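Local coordinates for increased recombination centers protein 6 (PDB 3UC9) that acts as a clathrin coat accessory factor with adaptor activity and is involved in gross chromosomal rearrangements and telomere healing, at residues Q63-R68 against V72-Y77. Numbering follows the deposited sequence.
Sequences QTWENR and VHFDLY
Phe-74 packs its ring against Gln-63 and Trp-65 of the adjacent antiparallel strand, on the face that also carries Val-72; Phe-74, Trp-65 and Val-72 are buried. Its CG sits between the backbone N and the carbonyl carbon (chi1 73°), which swings the ring across to residues 63-65. Gln-63 CB rests over one ring face in a CH-pi contact, 3.8 Å from the centroid of the Phe-74 ring, and the backbone N of Trp-65 lies at the ring edge. Phe-74 CE2 also meets Trp-65 CB at 3.8 Å, and Val-72 CG1 reaches the same CB at 3.9 Å. The Trp-65 side chain turns from the hairpin to touch Leu-49 of helix 39-50, its NE1 hydrogen-bonded to Asp-194 OD1, while Trp-198 packs on Val-72 and Phe-74. With an alanine here instead of Phe-74, Gln-63 CB is likely to lose its ring and a gap to open beside Trp-65 CB. Two reciprocal hydrogen-bonded pairs, Gln-63 with Phe-74 and Trp-65 with Val-72, hold the backbones; Trp-65 N reaches Val-72 O at 2.8 Å, nearly straight at 166°. The other face is looser: Thr-64 and exposed His-73 run side by side as a non-hydrogen-bonded pair, Thr-64 OG1 3.5 Å from His-73 CE1. This is a beta hairpin whose strand 59-66 forms one margin of the 2-3-1-4-5-6 mixed sheet, the strand order of the small G protein fold.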
loop_
_atom_site.group_PDB
_atom_site.type_symbol
_atom_site.label_atom_id
_atom_site.label_comp_id
_atom_site.label_asym_id
_atom_site.label_seq_id
_atom_site.Cartn_x
_atom_site.Cartn_y
_atom_site.Cartn_z
ATOM N N GLN A 63 4.678 -14.510 -5.857
ATOM C CA GLN A 63 5.296 -14.359 -4.547
ATOM C C GLN A 63 4.388 -15.041 -3.536
ATOM O O GLN A 63 3.197 -15.229 -3.792
ATOM C CB GLN A 63 5.472 -12.880 -4.203
ATOM C CG GLN A 63 6.347 -12.126 -5.196
ATOM C CD GLN A 63 7.741 -12.705 -5.286
ATOM O OE1 GLN A 63 8.069 -13.422 -6.234
ATOM N NE2 GLN A 63 8.562 -12.423 -4.283
ATOM N N THR A 64 4.944 -15.448 -2.406
ATOM C CA THR A 64 4.133 -16.071 -1.375
ATOM C C THR A 64 4.032 -15.127 -0.194
ATOM O O THR A 64 5.039 -14.571 0.256
ATOM C CB THR A 64 4.715 -17.419 -0.932
ATOM O OG1 THR A 64 4.886 -18.254 -2.082
ATOM C CG2 THR A 64 3.767 -18.108 0.041
ATOM N N TRP A 65 2.805 -14.890 0.258
ATOM C CA TRP A 65 2.601 -14.212 1.524
ATOM C C TRP A 65 2.149 -15.260 2.515
ATOM O O TRP A 65 1.091 -15.871 2.345
ATOM C CB TRP A 65 1.572 -13.098 1.433
ATOM C CG TRP A 65 1.491 -12.320 2.722
ATOM C CD1 TRP A 65 0.590 -12.492 3.733
ATOM C CD2 TRP A 65 2.378 -11.289 3.150
ATOM N NE1 TRP A 65 0.853 -11.623 4.758
ATOM C CE2 TRP A 65 1.948 -10.871 4.429
ATOM C CE3 TRP A 65 3.491 -10.669 2.576
ATOM C CZ2 TRP A 65 2.587 -9.857 5.139
ATOM C CZ3 TRP A 65 4.132 -9.659 3.291
ATOM C CH2 TRP A 65 3.672 -9.260 4.551
ATOM N N GLU A 66 2.952 -15.466 3.552
ATOM C CA GLU A 66 2.698 -16.526 4.502
ATOM C C GLU A 66 2.845 -16.029 5.932
ATOM O O GLU A 66 3.701 -15.196 6.247
ATOM C CB GLU A 66 3.614 -17.735 4.243
ATOM C CG GLU A 66 5.111 -17.425 4.205
ATOM C CD GLU A 66 5.967 -18.637 3.797
ATOM O OE1 GLU A 66 5.434 -19.773 3.748
ATOM O OE2 GLU A 66 7.177 -18.446 3.526
ATOM N N ASN A 67 1.971 -16.536 6.785
ATOM C CA ASN A 67 2.045 -16.278 8.215
ATOM C C ASN A 67 1.707 -17.587 8.902
ATOM O O ASN A 67 1.688 -18.643 8.251
ATOM C CB ASN A 67 1.092 -15.135 8.598
ATOM C CG ASN A 67 -0.301 -15.326 8.030
ATOM O OD1 ASN A 67 -0.910 -16.385 8.200
ATOM N ND2 ASN A 67 -0.812 -14.304 7.345
ATOM N N ARG A 68 1.448 -17.535 10.204
ATOM C CA ARG A 68 1.137 -18.741 10.966
ATOM C C ARG A 68 -0.215 -19.379 10.621
ATOM O O ARG A 68 -0.458 -20.530 10.980
ATOM C CB ARG A 68 1.178 -18.425 12.455
ATOM C CG ARG A 68 2.562 -18.153 12.969
ATOM C CD ARG A 68 2.507 -17.675 14.411
ATOM N NE ARG A 68 2.179 -16.251 14.500
ATOM C CZ ARG A 68 1.780 -15.635 15.611
ATOM N NH1 ARG A 68 1.635 -16.313 16.747
ATOM N NH2 ARG A 68 1.513 -14.335 15.584
ATOM N N VAL A 72 -0.878 -17.416 0.806
ATOM C CA VAL A 72 -1.561 -16.984 -0.416
ATOM C C VAL A 72 -0.492 -16.539 -1.410
ATOM O O VAL A 72 0.568 -16.066 -1.012
ATOM C CB VAL A 72 -2.578 -15.858 -0.139
ATOM C CG1 VAL A 72 -1.861 -14.570 0.274
ATOM C CG2 VAL A 72 -3.482 -15.637 -1.350
ATOM N N HIS A 73 -0.751 -16.733 -2.700
ATOM C CA HIS A 73 0.184 -16.323 -3.733
ATOM C C HIS A 73 -0.281 -15.008 -4.342
ATOM O O HIS A 73 -1.466 -14.859 -4.656
ATOM C CB HIS A 73 0.306 -17.410 -4.802
ATOM C CG HIS A 73 0.958 -18.663 -4.299
ATOM N ND1 HIS A 73 2.273 -18.980 -4.571
ATOM C CD2 HIS A 73 0.484 -19.664 -3.520
ATOM C CE1 HIS A 73 2.578 -20.125 -3.988
ATOM N NE2 HIS A 73 1.510 -20.562 -3.343
ATOM N N PHE A 74 0.647 -14.061 -4.491
ATOM C CA PHE A 74 0.317 -12.727 -5.012
ATOM C C PHE A 74 1.377 -12.233 -6.004
ATOM O O PHE A 74 2.497 -12.764 -6.067
ATOM C CB PHE A 74 0.132 -11.717 -3.864
ATOM C CG PHE A 74 1.418 -11.304 -3.199
ATOM C CD1 PHE A 74 2.005 -10.088 -3.493
ATOM C CD2 PHE A 74 2.045 -12.145 -2.291
ATOM C CE1 PHE A 74 3.188 -9.711 -2.888
ATOM C CE2 PHE A 74 3.226 -11.784 -1.701
ATOM C CZ PHE A 74 3.801 -10.561 -1.997
ATOM N N ASP A 75 1.001 -11.220 -6.781
ATOM C CA ASP A 75 1.893 -10.570 -7.731
ATOM C C ASP A 75 2.240 -9.169 -7.209
ATOM O O ASP A 75 1.364 -8.445 -6.750
ATOM C CB ASP A 75 1.214 -10.448 -9.090
ATOM C CG ASP A 75 0.978 -11.790 -9.769
ATOM O OD1 ASP A 75 1.555 -12.815 -9.340
ATOM O OD2 ASP A 75 0.217 -11.809 -10.767
ATOM N N LEU A 76 3.514 -8.805 -7.307
ATOM C CA LEU A 76 4.000 -7.499 -6.928
ATOM C C LEU A 76 4.173 -6.671 -8.198
ATOM O O LEU A 76 4.875 -7.080 -9.130
ATOM C CB LEU A 76 5.330 -7.645 -6.182
ATOM C CG LEU A 76 5.913 -6.475 -5.405
ATOM C CD1 LEU A 76 5.021 -6.125 -4.214
ATOM C CD2 LEU A 76 7.308 -6.821 -4.931
ATOM N N TYR A 77 3.490 -5.534 -8.243
ATOM C CA TYR A 77 3.672 -4.544 -9.295
ATOM C C TYR A 77 4.453 -3.366 -8.717
ATOM O O TYR A 77 4.009 -2.723 -7.760
ATOM C CB TYR A 77 2.317 -4.044 -9.806
ATOM C CG TYR A 77 1.428 -5.057 -10.512
ATOM C CD1 TYR A 77 1.887 -6.323 -10.888
ATOM C CD2 TYR A 77 0.122 -4.715 -10.857
ATOM C CE1 TYR A 77 1.047 -7.223 -11.548
ATOM C CE2 TYR A 77 -0.709 -5.601 -11.530
ATOM C CZ TYR A 77 -0.247 -6.845 -11.876
ATOM O OH TYR A 77 -1.086 -7.706 -12.551
#